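Local coordinates for protein restriction endonuclease LpnPI (Legionella pneumophila subsp. pneumophila str. Philadelphia 1, PDB 4RZL) that recognises DNA containing modified cytosine as a modification-dependent restriction endonuclease, represented here by its N-terminal SRA-type DNA recognition domain, and probably cleaves it, at residues I23-Y28 with S146-G151; K43-I48 with K63-L68. All coordinates share one frame; numbering follows the deposited sequence.

Contact 1 of 2, residues I23-Y28 with S146-G151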
loop_
_atom_site.group_PDB
_atom_site.type_symbol
_atom_site.label_atom_id
_atom_site.label_comp_id
_atom_site.label_asym_id
_atom_site.label_seq_id
_atom_site.Cartn_x
_atom_site.Cartn_y
_atom_site.Cartn_z
ATOM N N ILE A 23 10.372 6.457 -5.400
ATOM C CA ILE A 23 10.196 7.910 -5.369
ATOM C C ILE A 23 8.724 8.294 -5.522
ATOM O O ILE A 23 8.041 7.768 -6.396
ATOM C CB ILE A 23 11.019 8.576 -6.489
ATOM C CG1 ILE A 23 12.515 8.401 -6.198
ATOM C CG2 ILE A 23 10.674 10.074 -6.620
ATOM C CD1 ILE A 23 13.415 8.900 -7.299
ATOM N N ILE A 24 8.252 9.200 -4.668
ATOM C CA ILE A 24 6.863 9.655 -4.690
ATOM C C ILE A 24 6.412 10.013 -6.103
ATOM O O ILE A 24 7.024 10.850 -6.773
ATOM C CB ILE A 24 6.642 10.869 -3.766
ATOM C CG1 ILE A 24 6.653 10.431 -2.298
ATOM C CG2 ILE A 24 5.323 11.576 -4.109
ATOM C CD1 ILE A 24 5.492 9.517 -1.922
ATOM N N ASP A 25 5.375 9.306 -6.547
ATOM C CA ASP A 25 4.704 9.488 -7.835
ATOM C C ASP A 25 5.570 9.210 -9.063
ATOM O O ASP A 25 5.183 9.537 -10.181
ATOM C CB ASP A 25 4.095 10.885 -7.918
ATOM C CG ASP A 25 2.919 11.053 -6.966
ATOM O OD1 ASP A 25 2.381 10.015 -6.506
ATOM O OD2 ASP A 25 2.522 12.204 -6.688
ATOM N N ALA A 26 6.720 8.580 -8.865
ATOM C CA ALA A 26 7.507 8.100 -9.993
ATOM C C ALA A 26 6.794 6.887 -10.596
ATOM O O ALA A 26 6.062 6.194 -9.895
ATOM C CB ALA A 26 8.923 7.744 -9.562
ATOM N N VAL A 27 7.008 6.640 -11.883
ATOM C CA VAL A 27 6.358 5.539 -12.592
ATOM C C VAL A 27 7.361 4.425 -12.869
ATOM O O VAL A 27 8.511 4.682 -13.236
ATOM C CB VAL A 27 5.725 6.034 -13.913
ATOM C CG1 VAL A 27 5.358 4.876 -14.833
ATOM C CG2 VAL A 27 4.502 6.924 -13.619
ATOM N N TYR A 28 6.929 3.191 -12.646
ATOM C CA TYR A 28 7.795 2.031 -12.794
ATOM C C TYR A 28 7.192 1.095 -13.829
ATOM O O TYR A 28 6.143 0.517 -13.614
ATOM C CB TYR A 28 7.987 1.334 -11.444
ATOM C CG TYR A 28 8.628 2.265 -10.438
ATOM C CD1 TYR A 28 7.863 3.168 -9.711
ATOM C CD2 TYR A 28 10.012 2.280 -10.263
ATOM C CE1 TYR A 28 8.459 4.052 -8.805
ATOM C CE2 TYR A 28 10.614 3.147 -9.368
ATOM C CZ TYR A 28 9.836 4.032 -8.639
ATOM O OH TYR A 28 10.450 4.897 -7.753
ATOM N N SER A 146 2.484 -1.232 -15.972
ATOM C CA SER A 146 3.270 -0.203 -15.279
ATOM C C SER A 146 2.539 0.334 -14.048
ATOM O O SER A 146 1.303 0.402 -14.037
ATOM C CB SER A 146 3.602 0.942 -16.240
ATOM O OG SER A 146 4.293 0.446 -17.369
ATOM N N VAL A 147 3.299 0.710 -13.018
ATOM C CA VAL A 147 2.712 1.224 -11.782
ATOM C C VAL A 147 3.335 2.554 -11.337
ATOM O O VAL A 147 4.398 2.956 -11.809
ATOM C CB VAL A 147 2.855 0.215 -10.605
ATOM C CG1 VAL A 147 2.207 -1.112 -10.961
ATOM C CG2 VAL A 147 4.332 0.021 -10.199
ATOM N N GLN A 148 2.648 3.234 -10.426
ATOM C CA GLN A 148 3.145 4.462 -9.835
ATOM C C GLN A 148 3.204 4.288 -8.323
ATOM O O GLN A 148 2.257 3.790 -7.726
ATOM C CB GLN A 148 2.250 5.634 -10.221
ATOM C CG GLN A 148 2.661 6.972 -9.602
ATOM C CD GLN A 148 1.694 8.095 -9.942
ATOM O OE1 GLN A 148 0.482 7.955 -9.782
ATOM N NE2 GLN A 148 2.228 9.206 -10.451
ATOM N N PHE A 149 4.329 4.655 -7.719
ATOM C CA PHE A 149 4.487 4.632 -6.263
ATOM C C PHE A 149 3.790 5.852 -5.639
ATOM O O PHE A 149 4.063 6.994 -6.015
ATOM C CB PHE A 149 5.976 4.601 -5.915
ATOM C CG PHE A 149 6.276 4.617 -4.437
ATOM C CD1 PHE A 149 5.866 3.577 -3.613
ATOM C CD2 PHE A 149 7.006 5.666 -3.881
ATOM C CE1 PHE A 149 6.151 3.589 -2.238
ATOM C CE2 PHE A 149 7.311 5.681 -2.511
ATOM C CZ PHE A 149 6.877 4.637 -1.691
ATOM N N LYS A 150 2.880 5.619 -4.699
ATOM C CA LYS A 150 2.120 6.724 -4.104
ATOM C C LYS A 150 2.593 7.077 -2.691
ATOM O O LYS A 150 2.145 8.063 -2.128
ATOM C CB LYS A 150 0.630 6.390 -4.063
ATOM C CG LYS A 150 0.053 5.932 -5.412
ATOM C CD LYS A 150 0.319 6.956 -6.497
ATOM C CE LYS A 150 -0.566 8.199 -6.339
ATOM N NZ LYS A 150 -0.265 9.254 -7.374
ATOM N N GLY A 151 3.469 6.256 -2.116
ATOM C CA GLY A 151 4.073 6.569 -0.826
ATOM C C GLY A 151 4.118 5.457 0.211
ATOM O O GLY A 151 3.572 4.366 0.003
#
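Lys-150 NZ forms a salt bridge with Asp-25 OD1 at 2.9 Å, approaching that oxygen from above the carboxylate plane. Bends at chi2 and chi3 curl the lysine chain, and the same NZ also donates to Gln-148 OE1, so one ammonium group holds both the aspartate and the neighbouring amide. The other end of that amide is used as well: Gln-148 NE2, carried on an extended chain, donates to Asp-25 O at 3.0 Å, with the acceptor oxygen close to the amide plane. Backbone bonds join the same region. Asp-25 N meets Phe-149 O at 2.7 Å, and Phe-149 N reaches Ala-26 O. Tyr-28 and Val-147 bond N to O in both directions, an antiparallel hydrogen-bonded pair. Strand 27-28 joins the mixed sheet of this SRA-type domain between strands 11-12 and 147-155, entered through a type II turn from Ile-23 to Ala-26. The Tyr-28 ring lies beside Phe-149, its CE1 3.8 Å from Phe-149 CB, while its hydroxyl bonds to Ile-23 N and Asp-21 O. Ile-23 O sits at the rim of the Phe-149 ring, 3.4 Å from CD2. Gly-151 N lies over one face of that ring, and Ile-24 CD1 presses on Gly-151 CA, a tight 3.5 Å.

Contact 2 of 2, residues K43-I48 with K63-L68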
loop_
_atom_site.group_PDB
_atom_site.type_symbol
_atom_site.label_atom_id
_atom_site.label_comp_id
_atom_site.label_asym_id
_atom_site.label_seq_id
_atom_site.Cartn_x
_atom_site.Cartn_y
_atom_site.Cartn_z
ATOM N N LYS A 43 9.715 -7.014 -9.091
ATOM C CA LYS A 43 11.091 -6.786 -9.542
ATOM C C LYS A 43 11.794 -5.728 -8.686
ATOM O O LYS A 43 12.977 -5.849 -8.370
ATOM C CB LYS A 43 11.116 -6.367 -11.004
ATOM C CG LYS A 43 12.505 -6.468 -11.610
ATOM C CD LYS A 43 12.431 -6.352 -13.109
ATOM C CE LYS A 43 13.761 -6.691 -13.738
ATOM N NZ LYS A 43 13.669 -6.531 -15.207
ATOM N N ILE A 44 11.052 -4.691 -8.313
ATOM C CA ILE A 44 11.579 -3.631 -7.463
ATOM C C ILE A 44 11.898 -4.156 -6.070
ATOM O O ILE A 44 12.924 -3.817 -5.477
ATOM C CB ILE A 44 10.571 -2.469 -7.333
ATOM C CG1 ILE A 44 10.228 -1.902 -8.706
ATOM C CG2 ILE A 44 11.108 -1.376 -6.409
ATOM C CD1 ILE A 44 9.054 -0.912 -8.683
ATOM N N ILE A 45 10.988 -4.964 -5.534
ATOM C CA ILE A 45 11.105 -5.410 -4.150
ATOM C C ILE A 45 11.163 -6.922 -4.081
ATOM O O ILE A 45 10.139 -7.586 -4.228
ATOM C CB ILE A 45 9.919 -4.918 -3.295
ATOM C CG1 ILE A 45 9.649 -3.437 -3.564
ATOM C CG2 ILE A 45 10.175 -5.169 -1.822
ATOM C CD1 ILE A 45 8.364 -2.918 -2.921
ATOM N N LYS A 46 12.355 -7.460 -3.851
ATOM C CA LYS A 46 12.514 -8.894 -3.669
ATOM C C LYS A 46 11.848 -9.314 -2.363
ATOM O O LYS A 46 12.073 -8.695 -1.316
ATOM C CB LYS A 46 13.997 -9.286 -3.657
ATOM C CG LYS A 46 14.716 -9.050 -4.980
ATOM C CD LYS A 46 16.091 -9.725 -4.982
ATOM C CE LYS A 46 16.980 -9.214 -6.113
ATOM N NZ LYS A 46 16.322 -9.292 -7.443
ATOM N N GLY A 47 11.023 -10.356 -2.425
ATOM C CA GLY A 47 10.306 -10.810 -1.247
ATOM C C GLY A 47 8.816 -10.573 -1.371
ATOM O O GLY A 47 8.031 -11.101 -0.589
ATOM N N ILE A 48 8.435 -9.762 -2.356
ATOM C CA ILE A 48 7.036 -9.447 -2.626
ATOM C C ILE A 48 6.568 -10.232 -3.852
ATOM O O ILE A 48 7.246 -10.235 -4.875
ATOM C CB ILE A 48 6.832 -7.921 -2.860
ATOM C CG1 ILE A 48 7.062 -7.133 -1.565
ATOM C CG2 ILE A 48 5.441 -7.627 -3.396
ATOM C CD1 ILE A 48 5.945 -7.306 -0.533
ATOM N N LYS A 63 4.429 -9.305 9.428
ATOM C CA LYS A 63 5.197 -9.130 8.208
ATOM C C LYS A 63 6.278 -8.053 8.292
ATOM O O LYS A 63 6.294 -7.232 9.210
ATOM C CB LYS A 63 4.236 -8.816 7.069
ATOM C CG LYS A 63 3.050 -9.773 6.995
ATOM C CD LYS A 63 3.511 -11.186 6.649
ATOM C CE LYS A 63 2.374 -12.191 6.767
ATOM N NZ LYS A 63 2.805 -13.573 6.411
ATOM N N LYS A 64 7.186 -8.082 7.324
ATOM C CA LYS A 64 8.259 -7.103 7.223
ATOM C C LYS A 64 7.820 -5.897 6.395
ATOM O O LYS A 64 8.328 -4.792 6.562
ATOM C CB LYS A 64 9.502 -7.739 6.582
ATOM C CG LYS A 64 10.175 -8.836 7.405
ATOM C CD LYS A 64 10.968 -8.258 8.568
ATOM N N LEU A 65 6.897 -6.133 5.473
ATOM C CA LEU A 65 6.430 -5.098 4.552
ATOM C C LEU A 65 5.094 -5.515 3.989
ATOM O O LEU A 65 4.877 -6.695 3.693
ATOM C CB LEU A 65 7.422 -4.866 3.402
ATOM C CG LEU A 65 6.952 -3.906 2.293
ATOM C CD1 LEU A 65 6.964 -2.458 2.775
ATOM C CD2 LEU A 65 7.765 -4.047 1.006
ATOM N N ILE A 66 4.198 -4.551 3.840
ATOM C CA ILE A 66 2.969 -4.789 3.110
ATOM C C ILE A 66 2.877 -3.866 1.902
ATOM O O ILE A 66 3.124 -2.668 1.995
ATOM C CB ILE A 66 1.755 -4.603 4.025
ATOM C CG1 ILE A 66 1.678 -5.783 5.006
ATOM C CG2 ILE A 66 0.487 -4.470 3.211
ATOM C CD1 ILE A 66 0.686 -5.586 6.087
ATOM N N VAL A 67 2.514 -4.429 0.761
ATOM C CA VAL A 67 2.267 -3.620 -0.411
ATOM C C VAL A 67 0.772 -3.657 -0.730
ATOM O O VAL A 67 0.149 -4.721 -0.742
ATOM C CB VAL A 67 3.097 -4.101 -1.633
ATOM C CG1 VAL A 67 2.600 -3.451 -2.901
ATOM C CG2 VAL A 67 4.565 -3.803 -1.421
ATOM N N LEU A 68 0.203 -2.480 -0.948
ATOM C CA LEU A 68 -1.169 -2.351 -1.397
ATOM C C LEU A 68 -1.154 -1.891 -2.832
ATOM O O LEU A 68 -0.511 -0.894 -3.165
ATOM C CB LEU A 68 -1.956 -1.356 -0.543
ATOM C CG LEU A 68 -1.995 -1.639 0.957
ATOM C CD1 LEU A 68 -2.872 -0.589 1.634
ATOM C CD2 LEU A 68 -2.488 -3.053 1.213
#
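Ile-48 overlaps two neighbours on the strand at once: its CD1 lies 3.9 Å from Val-67 CG2 and 4.0 Å from Leu-65 CD2. A chi2 of -72° folds CD1 back from the extended course, and CG1 behind it also meets both methyls. The isoleucine crosses Leu-65 at about a right angle and Val-67 obliquely. Ile-45 is the second residue of the turn to touch the strand. It reaches toward Leu-65 tip to tip, with its CG2 3.9 Å from Leu-65 CD2, while its CD1 approaches Val-67 CG2 at 4.2 Å. Leu-65 CG stands anti to the backbone N (chi1 174°), and its CD2 is the methyl that both isoleucines share. No hydrogen bond joins the segments; four buried aliphatic side chains do the work, an example of a turn packed on a strand through the methyl groups of branched side chains. Ile-45 and Ile-48 are the first and last residues of a type II turn, with a weak bond from Ile-48 N to Ile-45 O, and both point toward the strand. Gly-47, at the third position with phi 112°, has no CB to crowd the carbonyl O of Lys-46. In segment 63-68, Lys-64 and Leu-65 both face Ala-57, making a classic beta bulge where strand 65-70 begins. Within the fold, the turn follows helix 40-44 and packs on the side of strand 65-70 that carries Leu-65 and Val-67; Phe-133 of strand 132-137 touches Ile-45 and Leu-65, Phe-135 touches Val-67, and Ile-66, directed away from the turn, touches Thr-111 and Leu-115 of helix 108-119.

After strand 11-12 the chain lays strand 27-28 between it and strand 147-155, and contact 1 thereby closes a loop of 117 intervening residues. Contact 2 falls wholly within that loop: soon after strand 27-28 the chain passes through helix 40-44, and the turn behind the helix folds onto strand 65-70 after only 14 more residues. The two therefore nest and do not cross. Their centres are 14 Å apart, yet they meet directly where Tyr-28 CG packs on Ile-44 CD1 at 3.7 Å. Both reach the same mixed sheet, where strand 132-137 pairs with strands 65-70 and 147-155 and its Phe-135 touches both Val-67 and Val-147.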